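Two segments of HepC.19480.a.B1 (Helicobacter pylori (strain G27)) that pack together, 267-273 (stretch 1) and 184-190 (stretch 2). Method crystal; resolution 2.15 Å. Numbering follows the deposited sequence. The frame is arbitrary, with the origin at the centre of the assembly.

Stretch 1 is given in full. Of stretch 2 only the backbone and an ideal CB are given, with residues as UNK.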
ATOM      1  N   PHE A 267       1.373   3.287 -22.398  1.00 30.54           N
ATOM      2  CA  PHE A 267       1.326   2.548 -21.145  1.00 32.87           C
ATOM      3  C   PHE A 267       0.607   3.420 -20.129  1.00 35.10           C
ATOM      4  O   PHE A 267       0.996   4.577 -19.919  1.00 37.17           O
ATOM      5  CB  PHE A 267       2.740   2.195 -20.668  1.00 30.33           C
ATOM      6  CG  PHE A 267       2.786   1.371 -19.397  1.00 36.98           C
ATOM      7  CD1 PHE A 267       2.459   1.928 -18.164  1.00 28.39           C
ATOM      8  CD2 PHE A 267       3.215   0.053 -19.428  1.00 33.91           C
ATOM      9  CE1 PHE A 267       2.521   1.182 -17.012  1.00 30.97           C
ATOM     10  CE2 PHE A 267       3.286  -0.701 -18.268  1.00 36.89           C
ATOM     11  CZ  PHE A 267       2.940  -0.131 -17.058  1.00 34.27           C
ATOM     12  N   LEU A 268      -0.419   2.862 -19.492  1.00 33.93           N
ATOM     13  CA  LEU A 268      -1.290   3.600 -18.582  1.00 26.75           C
ATOM     14  C   LEU A 268      -1.027   3.171 -17.144  1.00 29.51           C
ATOM     15  O   LEU A 268      -1.182   1.990 -16.803  1.00 31.50           O
ATOM     16  CB  LEU A 268      -2.759   3.374 -18.941  1.00 26.46           C
ATOM     17  CG  LEU A 268      -3.714   3.803 -17.831  1.00 25.49           C
ATOM     18  CD1 LEU A 268      -3.776   5.302 -17.758  1.00 27.15           C
ATOM     19  CD2 LEU A 268      -5.091   3.221 -18.081  1.00 36.42           C
ATOM     20  N   SER A 269      -0.641   4.126 -16.307  1.00 27.39           N
ATOM     21  CA  SER A 269      -0.521   3.917 -14.872  1.00 30.29           C
ATOM     22  C   SER A 269      -1.555   4.783 -14.157  1.00 32.88           C
ATOM     23  O   SER A 269      -2.252   5.589 -14.783  1.00 28.47           O
ATOM     24  CB  SER A 269       0.896   4.234 -14.393  1.00 24.70           C
ATOM     25  OG  SER A 269       1.135   5.628 -14.413  1.00 29.44           O
ATOM     26  N   TYR A 270      -1.630   4.641 -12.829  1.00 30.21           N
ATOM     27  CA  TYR A 270      -2.666   5.302 -12.036  1.00 30.01           C
ATOM     28  C   TYR A 270      -2.109   5.759 -10.703  1.00 30.43           C
ATOM     29  O   TYR A 270      -1.496   4.961  -9.991  1.00 30.98           O
ATOM     30  CB  TYR A 270      -3.841   4.365 -11.781  1.00 30.01           C
ATOM     31  CG  TYR A 270      -4.991   4.958 -11.000  1.00 33.73           C
ATOM     32  CD1 TYR A 270      -5.812   5.923 -11.571  1.00 32.03           C
ATOM     33  CD2 TYR A 270      -5.299   4.504  -9.717  1.00 37.92           C
ATOM     34  CE1 TYR A 270      -6.889   6.450 -10.890  1.00 28.92           C
ATOM     35  CE2 TYR A 270      -6.392   5.029  -9.012  1.00 36.15           C
ATOM     36  CZ  TYR A 270      -7.179   6.003  -9.606  1.00 41.70           C
ATOM     37  OH  TYR A 270      -8.263   6.533  -8.933  1.00 39.28           O
ATOM     38  N   SER A 271      -2.331   7.035 -10.376  1.00 25.03           N
ATOM     39  CA  SER A 271      -1.917   7.714  -9.142  1.00 24.45           C
ATOM     40  C   SER A 271      -0.412   7.939  -9.032  1.00 27.48           C
ATOM     41  O   SER A 271       0.069   8.316  -7.954  1.00 32.77           O
ATOM     42  CB  SER A 271      -2.400   6.978  -7.883  1.00 26.99           C
ATOM     43  OG  SER A 271      -1.582   5.846  -7.593  1.00 31.13           O
ATOM     44  N   MET A 272       0.360   7.767 -10.105  1.00 31.03           N
ATOM     45  CA  MET A 272       1.813   7.856  -9.922  1.00 33.73           C
ATOM     46  C   MET A 272       2.317   9.287  -9.768  1.00 35.12           C
ATOM     47  O   MET A 272       3.402   9.484  -9.206  1.00 33.82           O
ATOM     48  CB  MET A 272       2.521   7.148 -11.064  1.00 31.92           C
ATOM     49  CG  MET A 272       2.166   5.666 -11.065  1.00 38.23           C
ATOM     50  SD  MET A 272       3.385   4.599 -11.834  1.00 39.94           S
ATOM     51  CE  MET A 272       4.751   4.733 -10.669  1.00 29.24           C
ATOM     52  N   GLY A 273       1.577  10.281 -10.248  1.00 35.06           N
ATOM     53  CA  GLY A 273       1.855  11.676  -9.895  1.00 45.30           C
ATOM     54  C   GLY A 273       2.806  12.348 -10.883  1.00 55.75           C
ATOM     55  O   GLY A 273       2.438  12.584 -12.037  1.00 50.76           O
ATOM     56  N   UNK A 184       7.815   3.767  -3.819  1.00 29.07           N
ATOM     57  CA  UNK A 184       7.077   2.780  -4.611  1.00 22.95           C
ATOM     58  C   UNK A 184       5.585   3.089  -4.496  1.00 30.51           C
ATOM     59  O   UNK A 184       4.981   2.893  -3.428  1.00 26.83           O
ATOM     60  CB  UNK A 184       7.379   1.354  -4.145  1.00 22.95           C
ATOM     61  N   UNK A 185       4.993   3.548  -5.601  1.00 28.49           N
ATOM     62  CA  UNK A 185       3.565   3.850  -5.638  1.00 28.30           C
ATOM     63  C   UNK A 185       2.743   2.685  -5.096  1.00 33.18           C
ATOM     64  O   UNK A 185       2.872   1.542  -5.562  1.00 23.34           O
ATOM     65  CB  UNK A 185       3.128   4.183  -7.066  1.00 28.30           C
ATOM     66  N   UNK A 186       1.883   2.994  -4.117  1.00 26.51           N
ATOM     67  CA  UNK A 186       1.154   1.945  -3.410  1.00 26.98           C
ATOM     68  C   UNK A 186       0.110   1.292  -4.303  1.00 28.41           C
ATOM     69  O   UNK A 186      -0.071   0.066  -4.257  1.00 30.17           O
ATOM     70  CB  UNK A 186       0.486   2.515  -2.157  1.00 26.98           C
ATOM     71  N   UNK A 187      -0.579   2.086  -5.131  1.00 27.82           N
ATOM     72  CA  UNK A 187      -1.612   1.519  -5.992  1.00 27.90           C
ATOM     73  C   UNK A 187      -1.009   0.558  -7.007  1.00 36.09           C
ATOM     74  O   UNK A 187      -1.516  -0.552  -7.205  1.00 26.57           O
ATOM     75  CB  UNK A 187      -2.379   2.631  -6.711  1.00 27.90           C
ATOM     76  N   UNK A 188       0.061   0.979  -7.682  1.00 24.84           N
ATOM     77  CA  UNK A 188       0.600   0.159  -8.756  1.00 30.02           C
ATOM     78  C   UNK A 188       1.389  -1.034  -8.229  1.00 33.25           C
ATOM     79  O   UNK A 188       1.411  -2.081  -8.881  1.00 33.25           O
ATOM     80  CB  UNK A 188       1.490   1.009  -9.665  1.00 30.02           C
ATOM     81  N   UNK A 189       2.028  -0.905  -7.062  1.00 28.64           N
ATOM     82  CA  UNK A 189       2.969  -1.908  -6.550  1.00 34.68           C
ATOM     83  C   UNK A 189       2.628  -2.264  -5.104  1.00 26.78           C
ATOM     84  O   UNK A 189       3.437  -2.104  -4.194  1.00 26.24           O
ATOM     85  CB  UNK A 189       4.408  -1.397  -6.645  1.00 34.68           C
ATOM     86  N   UNK A 190       1.423  -2.799  -4.903  1.00 24.91           N
ATOM     87  CA  UNK A 190       0.900  -2.968  -3.551  1.00 27.06           C
ATOM     88  C   UNK A 190       1.825  -3.827  -2.692  1.00 29.65           C
ATOM     89  O   UNK A 190       2.211  -3.431  -1.584  1.00 25.73           O
ATOM     90  CB  UNK A 190      -0.496  -3.593  -3.601  1.00 27.06           C
TER

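Position 184 points its CA-to-CB bond away from stretch 1, and nothing of that stretch lies within 5.5 Å of the ideal CB. The contact sets no rule here; many side chains would do, and the deposited one is Leu184.

Position 185 points toward the turn that follows the strand. Its ideal CB lies 4.0 Å from Met272 CE and 5.0 Å from Ser271 OG, so the site offers a methyl to lean on and, further out, a hydroxyl and backbone carbonyls. A polar side chain long enough to carry a donor one atom beyond CG would suit, as an amide such as Asn does; a hydroxyl on CB would stop short of Ser271 OG. A small apolar one would satisfy the methyl alone. The residue is Asn185. Its ND2 donates to Ser271 OG at 3.0 Å, while OD1 turns back to accept from the backbone N of position 188 at 2.8 Å, so one amide pins the turn of its own stretch and reaches across to the other. Water 1 extends the link, accepting from Asn185 ND2 and donating to Met272 O.

Position 186 points sideways with no neighbour in stretch 1, leaving the choice free. Arg186 is found, its guanidinium bonded elsewhere in the structure.

At 187 the ideal CB points toward stretch 1, 3.4 Å from Ser271 OG and 4.1 Å from Tyr270 O, with the Tyr270 ring beyond. Branching at CB would have to reckon with that hydroxyl; a flat or flexible apolar side chain, Phe, Leu or Met, could run on to the ring. Phe187, with chi1 t, presents a face to the edge of Tyr270: centroids are 4.7 Å apart and planes at 68°, with Tyr270 CD2 3.6 Å from Phe187 CE1. Water 2 accepts from Phe187 N and donates to Ser271 OG.

Position 188 also points toward stretch 1, its ideal CB 4.6 Å from Met272 SD and 5.0 Å from Tyr270 O. The strand lies deeper, so a long, flexible apolar chain is favoured: Met readily, Leu with less reach. Met188, m at all three chi angles, packs CG 3.9 Å from Met272 CG and carries CE to 3.8 Å from Ser269 CB. Its sulfur accepts a weak hydrogen bond from Tyr270 N, with SD 3.5 Å from that nitrogen.

Position 189 points sideways, but a long side chain could bend to the Met272 methyl; an aromatic or Met would reach. Phe189 does so, CE2 3.8 Å from Met272 CE, from the N-cap position of a helix.

Position 190, out of reach, is unconstrained by this contact. Asp190 opens the helix.

Stretch 2, residues 184-190: LNRFMFD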
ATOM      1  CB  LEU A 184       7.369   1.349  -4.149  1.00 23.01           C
ATOM      2  CG  LEU A 184       8.830   0.860  -4.165  1.00 28.46           C
ATOM      3  CD1 LEU A 184       8.936  -0.554  -3.599  1.00 26.48           C
ATOM      4  CD2 LEU A 184       9.441   0.900  -5.579  1.00 25.18           C
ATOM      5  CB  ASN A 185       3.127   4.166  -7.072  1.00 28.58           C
ATOM      6  CG  ASN A 185       1.647   4.509  -7.164  1.00 32.07           C
ATOM      7  OD1 ASN A 185       0.809   3.638  -7.363  1.00 34.59           O
ATOM      8  ND2 ASN A 185       1.326   5.795  -7.033  1.00 31.14           N
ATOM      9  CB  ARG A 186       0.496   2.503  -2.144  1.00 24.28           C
ATOM     10  CG  ARG A 186      -0.177   1.423  -1.284  1.00 25.93           C
ATOM     11  CD  ARG A 186      -0.608   1.944   0.119  1.00 25.74           C
ATOM     12  NE  ARG A 186      -1.658   2.970   0.082  1.00 28.34           N
ATOM     13  CZ  ARG A 186      -2.971   2.719   0.117  1.00 32.48           C
ATOM     14  NH1 ARG A 186      -3.418   1.469   0.194  1.00 32.82           N
ATOM     15  NH2 ARG A 186      -3.843   3.717   0.089  1.00 33.73           N
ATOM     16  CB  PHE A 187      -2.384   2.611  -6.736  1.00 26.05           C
ATOM     17  CG  PHE A 187      -3.480   2.054  -7.618  1.00 29.03           C
ATOM     18  CD1 PHE A 187      -3.223   1.664  -8.919  1.00 37.91           C
ATOM     19  CD2 PHE A 187      -4.748   1.847  -7.107  1.00 36.12           C
ATOM     20  CE1 PHE A 187      -4.228   1.105  -9.709  1.00 34.46           C
ATOM     21  CE2 PHE A 187      -5.747   1.301  -7.888  1.00 40.48           C
ATOM     22  CZ  PHE A 187      -5.489   0.928  -9.189  1.00 36.93           C
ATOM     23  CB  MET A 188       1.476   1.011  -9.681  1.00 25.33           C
ATOM     24  CG  MET A 188       0.708   2.115 -10.443  1.00 23.02           C
ATOM     25  SD  MET A 188      -0.555   1.503 -11.570  1.00 32.20           S
ATOM     26  CE  MET A 188       0.433   0.753 -12.882  1.00 24.40           C
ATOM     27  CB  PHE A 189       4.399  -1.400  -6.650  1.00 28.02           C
ATOM     28  CG  PHE A 189       4.676  -0.644  -7.921  1.00 26.57           C
ATOM     29  CD1 PHE A 189       4.562  -1.274  -9.144  1.00 19.17           C
ATOM     30  CD2 PHE A 189       5.057   0.693  -7.885  1.00 23.69           C
ATOM     31  CE1 PHE A 189       4.831  -0.580 -10.331  1.00 24.24           C
ATOM     32  CE2 PHE A 189       5.322   1.391  -9.052  1.00 30.09           C
ATOM     33  CZ  PHE A 189       5.211   0.752 -10.283  1.00 25.08           C
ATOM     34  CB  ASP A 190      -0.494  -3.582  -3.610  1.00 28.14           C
ATOM     35  CG  ASP A 190      -1.078  -3.782  -2.242  1.00 35.28           C
ATOM     36  OD1 ASP A 190      -1.444  -2.777  -1.597  1.00 40.92           O
ATOM     37  OD2 ASP A 190      -1.144  -4.946  -1.805  1.00 50.96           O
TER
HETATM   38  O   HOH W   1       3.738   7.575  -6.677  1.00 30.81           O
HETATM   39  O   HOH W   2      -1.138   4.963  -5.024  1.00 33.34           O
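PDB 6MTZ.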